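Local coordinates for FTT_1639c (Francisella tularensis subsp. tularensis, PDB 7KZW), which is of unknown function but appears to be a membrane protein with a transmembrane helix, represented here by its beta-rich C-terminal domain, at residues L49-I63 with L94-I108. The protein carries 3 engineered substitutions. Sequence-based numbering, arbitrary orientation. Where two conformers were deposited one is given.
Sequences LVNIYVGDNQGCKFI and LECKGKDSNIDYKVI
Asn51 and Ile108 open the pairing with two nearly straight backbone bonds, Asn51 N to Ile108 O at 2.8 Å and Ile108 N back to Asn51 O. Tyr53 repeats the exchange with Lys106, its ring edge near the Lys106 carbonyl. At Gly55 and Asp56 the register slips by one: Gly55 N gives to Asp104 O, whereas Asp104 N reaches Asp56 O. This beta bulge brings the Asp56 and Asp104 carboxylates side by side, OD2 to OD2 3.4 Å, probably an unfavourable pairing; Asn121 ND2 donates to Asp104 OD1. Asn57, its CG anti to the backbone N (chi1 179°), turns its amide across the Gln58-Gly59 turn: OD1 takes Cys60 N in plane, an Asx motif, and ND2 gives to Cys60 O at 3.0 Å and to Thr76 O. Two waters tie the Gln58 amide to Asp100. From Gly59 O, which accepts from Lys97 N, the chain pairs with 94-97, and Cys60 SG lies against Ile103 CG2 (3.6 Å). Phe62 packs between the two strand pairs: Leu94 CD1 sits over its ring centre, 3.6 Å away, while its edge meets the Tyr105 face, a T-shaped stack with planes at 87°. Two antiparallel strand pairs, each segment crossing between them, are consistent with a sheet folded over itself, as in a beta sandwich or flattened barrel.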
loop_
_atom_site.group_PDB
_atom_site.type_symbol
_atom_site.label_atom_id
_atom_site.label_comp_id
_atom_site.label_asym_id
_atom_site.label_seq_id
_atom_site.Cartn_x
_atom_site.Cartn_y
_atom_site.Cartn_z
ATOM N N LEU A 49 -7.154 1.480 -9.973
ATOM C CA LEU A 49 -6.213 1.759 -11.045
ATOM C C LEU A 49 -5.199 2.687 -10.403
ATOM O O LEU A 49 -5.533 3.797 -9.961
ATOM C CB LEU A 49 -6.941 2.379 -12.223
ATOM C CG LEU A 49 -8.073 1.482 -12.714
ATOM C CD1 LEU A 49 -8.807 2.265 -13.831
ATOM C CD2 LEU A 49 -7.564 0.124 -13.295
ATOM N N VAL A 50 -3.965 2.206 -10.241
ATOM C CA VAL A 50 -3.004 2.820 -9.342
ATOM C C VAL A 50 -1.803 3.300 -10.123
ATOM O O VAL A 50 -1.258 2.587 -10.951
ATOM C CB VAL A 50 -2.563 1.846 -8.238
ATOM C CG1 VAL A 50 -1.658 2.633 -7.231
ATOM C CG2 VAL A 50 -3.762 1.214 -7.557
ATOM N N ASN A 51 -1.384 4.533 -9.846
ATOM C CA ASN A 51 -0.118 5.031 -10.331
ATOM C C ASN A 51 0.769 5.290 -9.119
ATOM O O ASN A 51 0.355 5.985 -8.181
ATOM C CB ASN A 51 -0.321 6.398 -10.987
ATOM C CG ASN A 51 -0.769 6.303 -12.392
ATOM O OD1 ASN A 51 -1.974 6.476 -12.697
ATOM N ND2 ASN A 51 0.207 6.071 -13.279
ATOM N N ILE A 52 1.968 4.732 -9.099
ATOM C CA ILE A 52 2.903 5.084 -8.050
ATOM C C ILE A 52 4.167 5.683 -8.660
ATOM O O ILE A 52 4.487 5.473 -9.835
ATOM C CB ILE A 52 3.268 3.911 -7.165
ATOM C CG1 ILE A 52 4.214 2.982 -7.917
ATOM C CG2 ILE A 52 2.006 3.203 -6.726
ATOM C CD1 ILE A 52 4.943 2.044 -6.980
ATOM N N TYR A 53 4.805 6.539 -7.850
ATOM C CA TYR A 53 5.992 7.270 -8.273
ATOM C C TYR A 53 6.988 7.041 -7.168
ATOM O O TYR A 53 6.636 7.155 -5.987
ATOM C CB TYR A 53 5.654 8.781 -8.414
ATOM C CG TYR A 53 4.492 9.032 -9.326
ATOM C CD1 TYR A 53 3.166 8.965 -8.814
ATOM C CD2 TYR A 53 4.680 9.222 -10.673
ATOM C CE1 TYR A 53 2.063 9.134 -9.646
ATOM C CE2 TYR A 53 3.570 9.362 -11.520
ATOM C CZ TYR A 53 2.281 9.320 -10.971
ATOM O OH TYR A 53 1.214 9.502 -11.853
ATOM N N VAL A 54 8.232 6.692 -7.523
ATOM C CA VAL A 54 9.230 6.339 -6.524
ATOM C C VAL A 54 10.493 7.133 -6.801
ATOM O O VAL A 54 10.940 7.216 -7.969
ATOM C CB VAL A 54 9.520 4.827 -6.539
ATOM C CG1 VAL A 54 10.654 4.420 -5.609
ATOM C CG2 VAL A 54 8.243 3.974 -6.224
ATOM N N GLY A 55 11.058 7.737 -5.762
ATOM C CA GLY A 55 12.347 8.407 -5.845
ATOM C C GLY A 55 13.404 7.511 -5.235
ATOM O O GLY A 55 13.682 6.418 -5.754
ATOM N N ASP A 56 14.020 7.939 -4.149
ATOM C CA ASP A 56 14.940 7.067 -3.431
ATOM C C ASP A 56 14.230 5.766 -3.122
ATOM O O ASP A 56 13.116 5.778 -2.609
ATOM C CB ASP A 56 15.354 7.688 -2.097
ATOM C CG ASP A 56 16.226 8.946 -2.260
ATOM O OD1 ASP A 56 16.869 9.162 -3.298
ATOM O OD2 ASP A 56 16.344 9.764 -1.272
ATOM N N ASN A 57 14.908 4.633 -3.347
ATOM C CA ASN A 57 14.411 3.329 -2.894
ATOM C C ASN A 57 15.619 2.419 -2.683
ATOM O O ASN A 57 16.212 1.942 -3.662
ATOM C CB ASN A 57 13.421 2.684 -3.864
ATOM C CG ASN A 57 12.963 1.326 -3.342
ATOM O OD1 ASN A 57 13.347 0.945 -2.230
ATOM N ND2 ASN A 57 12.139 0.634 -4.081
ATOM N N GLN A 58 15.999 2.191 -1.430
ATOM C CA GLN A 58 16.900 1.105 -1.075
ATOM C C GLN A 58 16.094 0.095 -0.277
ATOM O O GLN A 58 15.585 0.427 0.804
ATOM C CB GLN A 58 18.104 1.589 -0.275
ATOM C CG GLN A 58 19.049 0.484 0.102
ATOM C CD GLN A 58 20.276 1.046 0.779
ATOM O OE1 GLN A 58 20.420 2.272 0.902
ATOM N NE2 GLN A 58 21.139 0.163 1.278
ATOM N N GLY A 59 15.955 -1.110 -0.800
ATOM C CA GLY A 59 15.415 -2.212 -0.022
ATOM C C GLY A 59 13.916 -2.237 0.211
ATOM O O GLY A 59 13.466 -2.984 1.100
ATOM N N CYS A 60 13.128 -1.516 -0.581
ATOM C CA CYS A 60 11.685 -1.481 -0.302
ATOM C C CYS A 60 10.878 -1.901 -1.522
ATOM O O CYS A 60 11.315 -1.827 -2.674
ATOM C CB CYS A 60 11.255 -0.048 0.047
ATOM S SG CYS A 60 12.192 0.613 1.469
ATOM N N LYS A 61 9.654 -2.353 -1.252
ATOM C CA LYS A 61 8.764 -2.791 -2.330
ATOM C C LYS A 61 7.314 -2.673 -1.864
ATOM O O LYS A 61 7.011 -2.801 -0.673
ATOM C CB LYS A 61 9.041 -4.238 -2.736
ATOM C CG LYS A 61 8.821 -5.239 -1.614
ATOM C CD LYS A 61 9.230 -6.675 -2.092
ATOM C CE LYS A 61 9.026 -7.722 -0.998
ATOM N NZ LYS A 61 9.462 -9.066 -1.525
ATOM N N PHE A 62 6.412 -2.439 -2.818
ATOM C CA PHE A 62 4.984 -2.509 -2.539
ATOM C C PHE A 62 4.461 -3.856 -3.005
ATOM O O PHE A 62 4.811 -4.328 -4.090
ATOM C CB PHE A 62 4.226 -1.475 -3.390
ATOM C CG PHE A 62 4.395 -0.020 -2.935
ATOM C CD1 PHE A 62 3.540 0.543 -1.983
ATOM C CD2 PHE A 62 5.427 0.742 -3.468
ATOM C CE1 PHE A 62 3.691 1.898 -1.626
ATOM C CE2 PHE A 62 5.582 2.111 -3.097
ATOM C CZ PHE A 62 4.757 2.646 -2.165
ATOM N N ILE A 63 3.619 -4.454 -2.189
ATOM C CA ILE A 63 2.896 -5.699 -2.473
ATOM C C ILE A 63 1.429 -5.353 -2.633
ATOM O O ILE A 63 0.891 -4.545 -1.857
ATOM C CB ILE A 63 3.045 -6.698 -1.300
ATOM C CG1 ILE A 63 4.507 -6.797 -0.869
ATOM C CG2 ILE A 63 2.452 -8.070 -1.678
ATOM C CD1 ILE A 63 5.312 -7.376 -1.938
ATOM N N LEU A 94 3.534 -1.794 1.987
ATOM C CA LEU A 94 4.865 -1.246 1.656
ATOM C C LEU A 94 5.838 -1.817 2.673
ATOM O O LEU A 94 5.636 -1.655 3.881
ATOM C CB LEU A 94 4.839 0.268 1.772
ATOM C CG LEU A 94 6.193 0.949 1.521
ATOM C CD1 LEU A 94 6.790 0.614 0.176
ATOM C CD2 LEU A 94 6.007 2.456 1.706
ATOM N N GLU A 95 6.840 -2.557 2.189
ATOM C CA GLU A 95 7.781 -3.278 3.058
ATOM C C GLU A 95 9.185 -2.750 2.835
ATOM O O GLU A 95 9.547 -2.381 1.704
ATOM C CB GLU A 95 7.859 -4.774 2.653
ATOM C CG GLU A 95 6.589 -5.529 2.874
ATOM C CD GLU A 95 6.765 -7.018 2.603
ATOM O OE1 GLU A 95 7.706 -7.406 1.869
ATOM O OE2 GLU A 95 5.961 -7.789 3.120
ATOM N N CYS A 96 9.897 -2.637 3.870
ATOM C CA CYS A 96 11.390 -2.383 3.752
ATOM C C CYS A 96 12.236 -3.511 4.445
ATOM O O CYS A 96 11.781 -4.235 5.364
ATOM C CB CYS A 96 11.714 -1.016 4.354
ATOM S SG CYS A 96 11.464 -0.890 6.152
ATOM N N LYS A 97 13.382 -3.723 3.873
ATOM C CA LYS A 97 14.249 -4.766 4.395
ATOM C C LYS A 97 15.653 -4.208 4.490
ATOM O O LYS A 97 16.219 -3.804 3.464
ATOM C CB LYS A 97 14.229 -5.989 3.465
ATOM C CG LYS A 97 15.245 -7.068 3.770
ATOM C CD LYS A 97 14.821 -7.900 4.943
ATOM C CE LYS A 97 15.663 -9.189 4.976
ATOM N NZ LYS A 97 15.491 -9.901 6.274
ATOM N N GLY A 98 16.254 -4.284 5.675
ATOM C CA GLY A 98 17.649 -3.903 5.842
ATOM C C GLY A 98 17.797 -2.628 6.648
ATOM O O GLY A 98 16.933 -1.738 6.637
ATOM N N LYS A 99 18.937 -2.526 7.349
ATOM C CA LYS A 99 19.201 -1.399 8.245
ATOM C C LYS A 99 19.015 -0.063 7.563
ATOM O O LYS A 99 18.476 0.878 8.169
ATOM C CB LYS A 99 20.629 -1.536 8.836
ATOM C CG LYS A 99 21.019 -0.457 9.855
ATOM C CD LYS A 99 22.577 -0.206 9.872
ATOM C CE LYS A 99 22.866 1.243 10.357
ATOM N NZ LYS A 99 23.404 2.167 9.269
ATOM N N ASP A 100 19.518 0.078 6.338
ATOM C CA ASP A 100 19.496 1.364 5.644
ATOM C C ASP A 100 18.362 1.476 4.640
ATOM O O ASP A 100 18.368 2.388 3.799
ATOM C CB ASP A 100 20.809 1.632 4.890
ATOM C CG ASP A 100 22.010 1.614 5.812
ATOM O OD1 ASP A 100 21.887 2.149 6.926
ATOM O OD2 ASP A 100 23.067 1.050 5.438
ATOM N N SER A 101 17.368 0.607 4.741
ATOM C CA SER A 101 16.263 0.670 3.781
ATOM C C SER A 101 15.490 1.972 3.938
ATOM O O SER A 101 15.309 2.508 5.051
ATOM C CB SER A 101 15.351 -0.551 3.930
ATOM O OG SER A 101 14.846 -0.591 5.254
ATOM N N ASN A 102 15.024 2.494 2.815
ATOM C CA ASN A 102 14.379 3.799 2.779
ATOM C C ASN A 102 13.729 3.971 1.431
ATOM O O ASN A 102 14.337 3.640 0.407
ATOM C CB ASN A 102 15.480 4.831 2.951
ATOM C CG ASN A 102 14.977 6.271 2.825
ATOM O OD1 ASN A 102 14.244 6.710 3.676
ATOM N ND2 ASN A 102 15.367 6.963 1.755
ATOM N N ILE A 103 12.528 4.559 1.433
ATOM C CA ILE A 103 11.858 4.864 0.167
ATOM C C ILE A 103 11.047 6.162 0.315
ATOM O O ILE A 103 10.345 6.383 1.309
ATOM C CB ILE A 103 10.951 3.686 -0.266
ATOM C CG1 ILE A 103 10.294 4.014 -1.609
ATOM C CG2 ILE A 103 9.875 3.337 0.816
ATOM C CD1 ILE A 103 9.530 2.831 -2.215
ATOM N N ASP A 104 11.109 6.999 -0.711
ATOM C CA ASP A 104 10.170 8.118 -0.879
ATOM C C ASP A 104 9.225 7.803 -2.041
ATOM O O ASP A 104 9.653 7.403 -3.127
ATOM C CB ASP A 104 10.925 9.372 -1.278
ATOM C CG ASP A 104 11.859 9.837 -0.202
ATOM O OD1 ASP A 104 11.434 9.931 0.989
ATOM O OD2 ASP A 104 13.020 10.225 -0.489
ATOM N N TYR A 105 7.924 8.006 -1.812
ATOM C CA TYR A 105 6.949 7.541 -2.803
ATOM C C TYR A 105 5.743 8.480 -2.832
ATOM O O TYR A 105 5.522 9.306 -1.921
ATOM C CB TYR A 105 6.434 6.120 -2.452
ATOM C CG TYR A 105 5.750 6.093 -1.117
ATOM C CD1 TYR A 105 4.383 6.408 -0.999
ATOM C CD2 TYR A 105 6.448 5.802 0.033
ATOM C CE1 TYR A 105 3.788 6.450 0.240
ATOM C CE2 TYR A 105 5.830 5.803 1.279
ATOM C CZ TYR A 105 4.482 6.150 1.363
ATOM O OH TYR A 105 3.787 6.205 2.534
ATOM N N LYS A 106 4.993 8.350 -3.944
ATOM C CA LYS A 106 3.670 8.990 -4.077
ATOM C C LYS A 106 2.763 7.927 -4.699
ATOM O O LYS A 106 3.144 7.277 -5.660
ATOM C CB LYS A 106 3.714 10.226 -4.963
ATOM C CG LYS A 106 2.324 10.843 -5.188
ATOM C CD LYS A 106 2.472 12.179 -5.995
ATOM C CE LYS A 106 1.133 12.941 -6.137
ATOM N NZ LYS A 106 0.709 13.615 -4.882
ATOM N N VAL A 107 1.593 7.719 -4.104
ATOM C CA VAL A 107 0.578 6.799 -4.617
ATOM C C VAL A 107 -0.640 7.596 -5.005
ATOM O O VAL A 107 -1.117 8.414 -4.208
ATOM C CB VAL A 107 0.173 5.771 -3.536
ATOM C CG1 VAL A 107 -0.957 4.865 -4.056
ATOM C CG2 VAL A 107 1.378 4.985 -3.015
ATOM N N ILE A 108 -1.180 7.343 -6.198
ATOM C CA ILE A 108 -2.490 7.851 -6.559
ATOM C C ILE A 108 -3.292 6.646 -6.986
ATOM O O ILE A 108 -2.947 5.975 -7.982
ATOM C CB ILE A 108 -2.423 8.856 -7.710
ATOM C CG1 ILE A 108 -1.524 10.013 -7.337
ATOM C CG2 ILE A 108 -3.863 9.358 -8.047
ATOM C CD1 ILE A 108 -1.402 11.065 -8.445
HETATM O O HOH W 1 19.098 4.535 2.138
HETATM O O HOH W 2 23.411 0.697 2.330
HETATM O O HOH W 3 8.283 -10.016 1.398
#